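Amidohydrolase (Xanthomonas campestris pv. campestris, PDB 4DZH) probably removes the amino group from 5'-methylthioadenosine or a related adenosine compound, as a zinc-binding amidohydrolase with a TIM-barrel fold. Local coordinates at residues Glu115-Ala118 / Asp119-Leu123; Ala147-Tyr150 / Lys151-Phe155. All blocks are in the same frame, centred on the assembly; numbering follows the deposited sequence.

Interaction 1: Glu115-Ala118 / Asp119-Leu123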
ATOM      1  N   GLU A 115      -6.456  29.367   9.968  0.53 24.44           N
ATOM      2  CA  GLU A 115      -7.630  28.564   9.637  0.53 24.43           C
ATOM      3  C   GLU A 115      -7.229  27.347   8.819  0.53 22.25           C
ATOM      4  O   GLU A 115      -7.680  26.229   9.082  0.53 22.19           O
ATOM      5  CB  GLU A 115      -8.668  29.384   8.860  0.53 27.25           C
ATOM      6  CG  GLU A 115      -9.276  30.512   9.667  0.53 30.13           C
ATOM      7  CD  GLU A 115     -10.197  30.016  10.762  0.53 30.32           C
ATOM      8  OE1 GLU A 115     -11.028  29.113  10.500  0.53 31.37           O
ATOM      9  OE2 GLU A 115     -10.091  30.547  11.894  0.53 34.19           O
ATOM     10  N   PHE A 116      -6.402  27.580   7.807  1.00 23.32           N
ATOM     11  CA  PHE A 116      -5.962  26.502   6.937  1.00 26.08           C
ATOM     12  C   PHE A 116      -5.226  25.435   7.763  1.00 21.73           C
ATOM     13  O   PHE A 116      -5.465  24.224   7.636  1.00 19.54           O
ATOM     14  CB  PHE A 116      -5.063  27.074   5.846  1.00 22.14           C
ATOM     15  CG  PHE A 116      -4.407  26.013   4.968  1.00 19.80           C
ATOM     16  CD1 PHE A 116      -5.103  25.429   3.914  1.00 21.53           C
ATOM     17  CD2 PHE A 116      -3.099  25.616   5.220  1.00 22.68           C
ATOM     18  CE1 PHE A 116      -4.505  24.446   3.115  1.00 23.00           C
ATOM     19  CE2 PHE A 116      -2.476  24.637   4.402  1.00 22.90           C
ATOM     20  CZ  PHE A 116      -3.182  24.062   3.359  1.00 22.09           C
ATOM     21  N   VAL A 117      -4.337  25.904   8.624  1.00 21.31           N
ATOM     22  CA  VAL A 117      -3.569  24.970   9.424  1.00 18.14           C
ATOM     23  C   VAL A 117      -4.456  24.225  10.410  1.00 18.84           C
ATOM     24  O   VAL A 117      -4.309  23.017  10.615  1.00 17.55           O
ATOM     25  CB  VAL A 117      -2.420  25.693  10.084  1.00 17.80           C
ATOM     26  CG1 VAL A 117      -1.758  24.843  11.149  1.00 18.14           C
ATOM     27  CG2 VAL A 117      -1.431  26.117   9.031  1.00 19.65           C
ATOM     28  N   ALA A 118      -5.402  24.921  11.035  1.00 18.54           N
ATOM     29  CA  ALA A 118      -6.287  24.214  11.941  1.00 17.76           C
ATOM     30  C   ALA A 118      -7.163  23.176  11.227  1.00 17.41           C
ATOM     31  O   ALA A 118      -7.339  22.066  11.739  1.00 17.09           O
ATOM     32  CB  ALA A 118      -7.167  25.198  12.751  1.00 17.98           C
ATOM     33  N   ASP A 119      -7.733  23.534  10.073  1.00 19.06           N
ATOM     34  CA  ASP A 119      -8.654  22.638   9.394  1.00 20.80           C
ATOM     35  C   ASP A 119      -7.872  21.414   8.848  1.00 13.13           C
ATOM     36  O   ASP A 119      -8.356  20.268   8.967  1.00 16.24           O
ATOM     37  CB  ASP A 119      -9.356  23.351   8.243  1.00 24.02           C
ATOM     38  CG  ASP A 119     -10.397  24.385   8.725  1.00 28.64           C
ATOM     39  OD1 ASP A 119     -10.706  24.411   9.936  1.00 26.83           O
ATOM     40  OD2 ASP A 119     -10.881  25.155   7.860  1.00 28.66           O
ATOM     41  N   GLY A 120      -6.705  21.668   8.256  1.00 15.93           N
ATOM     42  CA  GLY A 120      -5.911  20.595   7.677  1.00 17.48           C
ATOM     43  C   GLY A 120      -5.395  19.629   8.749  1.00 13.93           C
ATOM     44  O   GLY A 120      -5.408  18.405   8.574  1.00 14.45           O
ATOM     45  N   THR A 121      -4.985  20.172   9.877  1.00 15.20           N
ATOM     46  CA  THR A 121      -4.536  19.342  10.990  1.00 15.45           C
ATOM     47  C   THR A 121      -5.667  18.494  11.536  1.00 13.83           C
ATOM     48  O   THR A 121      -5.497  17.293  11.854  1.00 13.47           O
ATOM     49  CB  THR A 121      -3.950  20.232  12.102  1.00 16.13           C
ATOM     50  OG1 THR A 121      -2.836  20.968  11.560  1.00 16.57           O
ATOM     51  CG2 THR A 121      -3.455  19.378  13.233  1.00 15.53           C
ATOM     52  N   THR A 122      -6.856  19.110  11.653  1.00 16.10           N
ATOM     53  CA  THR A 122      -8.005  18.404  12.157  1.00 17.66           C
ATOM     54  C   THR A 122      -8.427  17.264  11.221  1.00 15.73           C
ATOM     55  O   THR A 122      -8.715  16.143  11.676  1.00 14.76           O
ATOM     56  CB  THR A 122      -9.174  19.387  12.367  1.00 15.57           C
ATOM     57  OG1 THR A 122      -8.768  20.394  13.278  1.00 18.51           O
ATOM     58  CG2 THR A 122     -10.380  18.659  12.892  1.00 15.86           C
ATOM     59  N   LEU A 123      -8.461  17.545   9.910  1.00 13.91           N
ATOM     60  CA  LEU A 123      -8.669  16.509   8.918  1.00 15.51           C
ATOM     61  C   LEU A 123      -7.651  15.339   9.084  1.00 11.95           C
ATOM     62  O   LEU A 123      -8.038  14.167   9.114  1.00 13.77           O
ATOM     63  CB  LEU A 123      -8.566  17.125   7.518  1.00 15.75           C
ATOM     64  CG  LEU A 123      -8.817  16.151   6.361  1.00 17.82           C
ATOM     65  CD1 LEU A 123     -10.151  15.408   6.545  1.00 18.21           C
ATOM     66  CD2 LEU A 123      -8.773  16.927   5.092  1.00 15.15           C
TER
HETATM   67  O   HOH W   1     -11.942  27.471   8.224  1.00 39.35           O

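Interaction 2: Ala147-Tyr150 / Lys151-Phe155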
ATOM      1  N   ALA A 147      -0.380  22.772  17.860  1.00 18.59           N
ATOM      2  CA  ALA A 147      -0.276  22.263  19.231  1.00 16.29           C
ATOM      3  C   ALA A 147      -1.639  22.339  19.922  1.00 17.05           C
ATOM      4  O   ALA A 147      -2.090  21.363  20.520  1.00 18.77           O
ATOM      5  CB  ALA A 147       0.808  23.028  20.020  1.00 17.60           C
ATOM      6  N   ALA A 148      -2.308  23.468  19.760  1.00 17.20           N
ATOM      7  CA  ALA A 148      -3.628  23.652  20.375  1.00 20.04           C
ATOM      8  C   ALA A 148      -4.630  22.648  19.818  1.00 19.55           C
ATOM      9  O   ALA A 148      -5.413  22.047  20.587  1.00 18.15           O
ATOM     10  CB  ALA A 148      -4.119  25.075  20.177  1.00 19.86           C
ATOM     11  N   VAL A 149      -4.615  22.459  18.484  1.00 17.78           N
ATOM     12  CA  VAL A 149      -5.516  21.516  17.828  1.00 17.63           C
ATOM     13  C   VAL A 149      -5.274  20.087  18.265  1.00 17.70           C
ATOM     14  O   VAL A 149      -6.205  19.404  18.644  1.00 18.77           O
ATOM     15  CB  VAL A 149      -5.457  21.609  16.295  1.00 20.52           C
ATOM     16  CG1 VAL A 149      -6.257  20.486  15.661  1.00 23.45           C
ATOM     17  CG2 VAL A 149      -5.974  22.950  15.854  1.00 20.87           C
ATOM     18  N   TYR A 150      -4.014  19.647  18.265  1.00 16.82           N
ATOM     19  CA  TYR A 150      -3.711  18.312  18.772  1.00 14.36           C
ATOM     20  C   TYR A 150      -4.172  18.142  20.243  1.00 16.70           C
ATOM     21  O   TYR A 150      -4.780  17.124  20.571  1.00 15.88           O
ATOM     22  CB  TYR A 150      -2.218  18.004  18.632  1.00 13.34           C
ATOM     23  CG  TYR A 150      -1.796  17.722  17.191  1.00 11.82           C
ATOM     24  CD1 TYR A 150      -2.385  16.728  16.421  1.00 11.74           C
ATOM     25  CD2 TYR A 150      -0.760  18.451  16.618  1.00 11.82           C
ATOM     26  CE1 TYR A 150      -1.974  16.470  15.126  1.00 14.07           C
ATOM     27  CE2 TYR A 150      -0.349  18.176  15.316  1.00 14.08           C
ATOM     28  CZ  TYR A 150      -0.962  17.206  14.590  1.00 16.13           C
ATOM     29  OH  TYR A 150      -0.588  16.899  13.285  1.00 17.08           O
ATOM     30  N   LYS A 151      -3.871  19.135  21.089  1.00 16.30           N
ATOM     31  CA  LYS A 151      -4.190  19.076  22.522  1.00 17.38           C
ATOM     32  C   LYS A 151      -5.703  18.974  22.654  1.00 17.16           C
ATOM     33  O   LYS A 151      -6.203  18.126  23.386  1.00 21.00           O
ATOM     34  CB  LYS A 151      -3.678  20.312  23.232  1.00 17.76           C
ATOM     35  CG  LYS A 151      -3.988  20.294  24.736  1.00 19.25           C
ATOM     36  CD  LYS A 151      -3.341  19.085  25.402  1.00 20.92           C
ATOM     37  CE  LYS A 151      -3.591  19.079  26.945  1.00 31.20           C
ATOM     38  NZ  LYS A 151      -2.594  18.272  27.687  1.00 34.61           N
ATOM     39  N   GLN A 152      -6.446  19.802  21.922  1.00 19.08           N
ATOM     40  CA  GLN A 152      -7.929  19.785  22.033  1.00 20.83           C
ATOM     41  C   GLN A 152      -8.515  18.397  21.682  1.00 20.90           C
ATOM     42  O   GLN A 152      -9.520  17.935  22.266  1.00 23.54           O
ATOM     43  CB  GLN A 152      -8.503  20.882  21.113  1.00 25.68           C
ATOM     44  CG  GLN A 152     -10.034  20.943  21.000  1.00 37.06           C
ATOM     45  CD  GLN A 152     -10.488  21.570  19.674  1.00 45.83           C
ATOM     46  OE1 GLN A 152      -9.750  22.364  19.065  1.00 50.74           O
ATOM     47  NE2 GLN A 152     -11.703  21.198  19.212  1.00 44.62           N
ATOM     48  N   HIS A 153      -7.888  17.698  20.735  1.00 17.03           N
ATOM     49  CA  HIS A 153      -8.380  16.406  20.324  1.00 16.52           C
ATOM     50  C   HIS A 153      -7.795  15.256  21.122  1.00 15.65           C
ATOM     51  O   HIS A 153      -8.065  14.062  20.818  1.00 19.64           O
ATOM     52  CB  HIS A 153      -8.107  16.165  18.820  1.00 18.36           C
ATOM     53  CG  HIS A 153      -8.996  16.960  17.921  1.00 20.68           C
ATOM     54  ND1 HIS A 153      -8.736  18.263  17.582  1.00 22.34           N
ATOM     55  CD2 HIS A 153     -10.200  16.657  17.378  1.00 26.10           C
ATOM     56  CE1 HIS A 153      -9.718  18.722  16.818  1.00 22.37           C
ATOM     57  NE2 HIS A 153     -10.618  17.770  16.688  1.00 28.04           N
ATOM     58  N   GLY A 154      -6.966  15.580  22.103  1.00 16.67           N
ATOM     59  CA  GLY A 154      -6.284  14.539  22.836  1.00 19.44           C
ATOM     60  C   GLY A 154      -5.308  13.678  22.061  1.00 20.46           C
ATOM     61  O   GLY A 154      -5.173  12.498  22.344  1.00 20.71           O
ATOM     62  N   PHE A 155      -4.598  14.274  21.099  1.00 15.68           N
ATOM     63  CA  PHE A 155      -3.778  13.519  20.177  1.00 16.20           C
ATOM     64  C   PHE A 155      -2.315  13.858  20.461  1.00 16.36           C
ATOM     65  O   PHE A 155      -2.008  15.019  20.678  1.00 20.00           O
ATOM     66  CB  PHE A 155      -4.175  13.876  18.724  1.00 18.00           C
ATOM     67  CG  PHE A 155      -3.552  12.980  17.685  1.00 12.81           C
ATOM     68  CD1 PHE A 155      -2.236  13.168  17.247  1.00 13.16           C
ATOM     69  CD2 PHE A 155      -4.284  11.940  17.149  1.00 13.51           C
ATOM     70  CE1 PHE A 155      -1.668  12.307  16.305  1.00 15.57           C
ATOM     71  CE2 PHE A 155      -3.717  11.046  16.208  1.00 14.58           C
ATOM     72  CZ  PHE A 155      -2.410  11.244  15.770  1.00 15.35           C
TER

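Interaction 1: Glu115-Ala118 / Asp119-Leu123
T121 and T122 each turn a hydroxyl back along helix 114-130, a helix of the TIM-barrel fold, onto the carbonyl four residues earlier. In T121, CB sits 3.2 Å from V117 O. From CB the side chain forks. OG1 lies anti to the carbonyl carbon and beside the backbone N (chi1 -60°), which carries it to V117 O as a donor at 2.7 Å. The methyl CG2, anti to the backbone N, leaves the turn toward Y150 of helix 143-152. The V117 side chain runs next to that of T121, with V117 CG1 4.0 Å from T121 OG1. V117 O holds two donors, T121 N and T121 OG1, which come from opposite faces of its plane. Q146 NE2 adds a weak bond to T121 OG1.

T122 repeats the pattern one residue on: its N and OG1 reach A118 O from opposite faces. Both hydroxyls thus spend their proton on a carbonyl of their own helix.

On another side of the helix E115 and D119 are one turn apart, and D119 N bonds to E115 O at 2.9 Å. In one of the two E115 conformers a water may join the acids. F116 turns away from this turn and meets W441 edge-to-face. D119 OD2 is bound by N437 ND2, its main partner, and by W441 NE1, which would tend to keep the carboxylate charged. D119 CG lies 3.3 Å from E115 O.

Interaction 2: Ala147-Tyr150 / Lys151-Phe155
Helix 143-152 runs through A147 to Q152 with regular i to i+4 bonds, K151 N to A147 O and Q152 N to A148 O, and then breaks at G154, which has a positive phi. Past the break, F155 N bonds back to Y150 O at 2.9 Å, and G154 N bonds to K151 O.

H153 directly precedes G154. Its CG lies anti to the carbonyl carbon and beside the backbone N (chi1 -73°), which brings the ring edge back to V149 O. ND1 donates to V149 O at 3.0 Å. The bond is nearly straight at ND1 (166°), and the acceptor lies in the imidazole plane. Seen from the carbonyl, ND1 stands above the plane rather than on a lone pair. H153 N takes the same oxygen from the opposite face. V149 CG1 lies beside the ring, 3.8 Å from ND1.

The rings of Y150 and F155 run beside each other, near parallel but offset, with little overlap. Their planes make an angle of 30° and their centroids are 5.7 Å apart. Y150 CD1 meets F155 CD1 at 3.7 Å. Y150 OH goes on to E138 OE1 and N82 ND2.

K151 bends at chi2 and carries NZ away to a salt bridge with D191 OD2. K420 NZ bonds to H153 O.

This is a Schellman motif closing the C-terminal end of the helix. Here it turns the chain from helix 143-152 into strand 156-163 of a beta-alpha-beta unit of the barrel.

In the fold
Interaction 1 lies within helix 114-130, while interaction 2 closes the end of helix 143-152. The two helices pack against each other. T122 OG1 meets V149 CG1 at 3.5 Å, and T121 CG2 meets the Y150 ring at CZ, 3.6 Å away. Each contact is partly buried. In interaction 1 the buried face carries V117 and T121. E115 is exposed, and D119, partly exposed, bonds to N437 and W441. In interaction 2 the aromatic pair is buried against strand 133-139, while A148 and Q152 are exposed. The chemistry follows the place: hydroxyls inside a continuing helix, an imidazole and an aromatic pair where a helix ends.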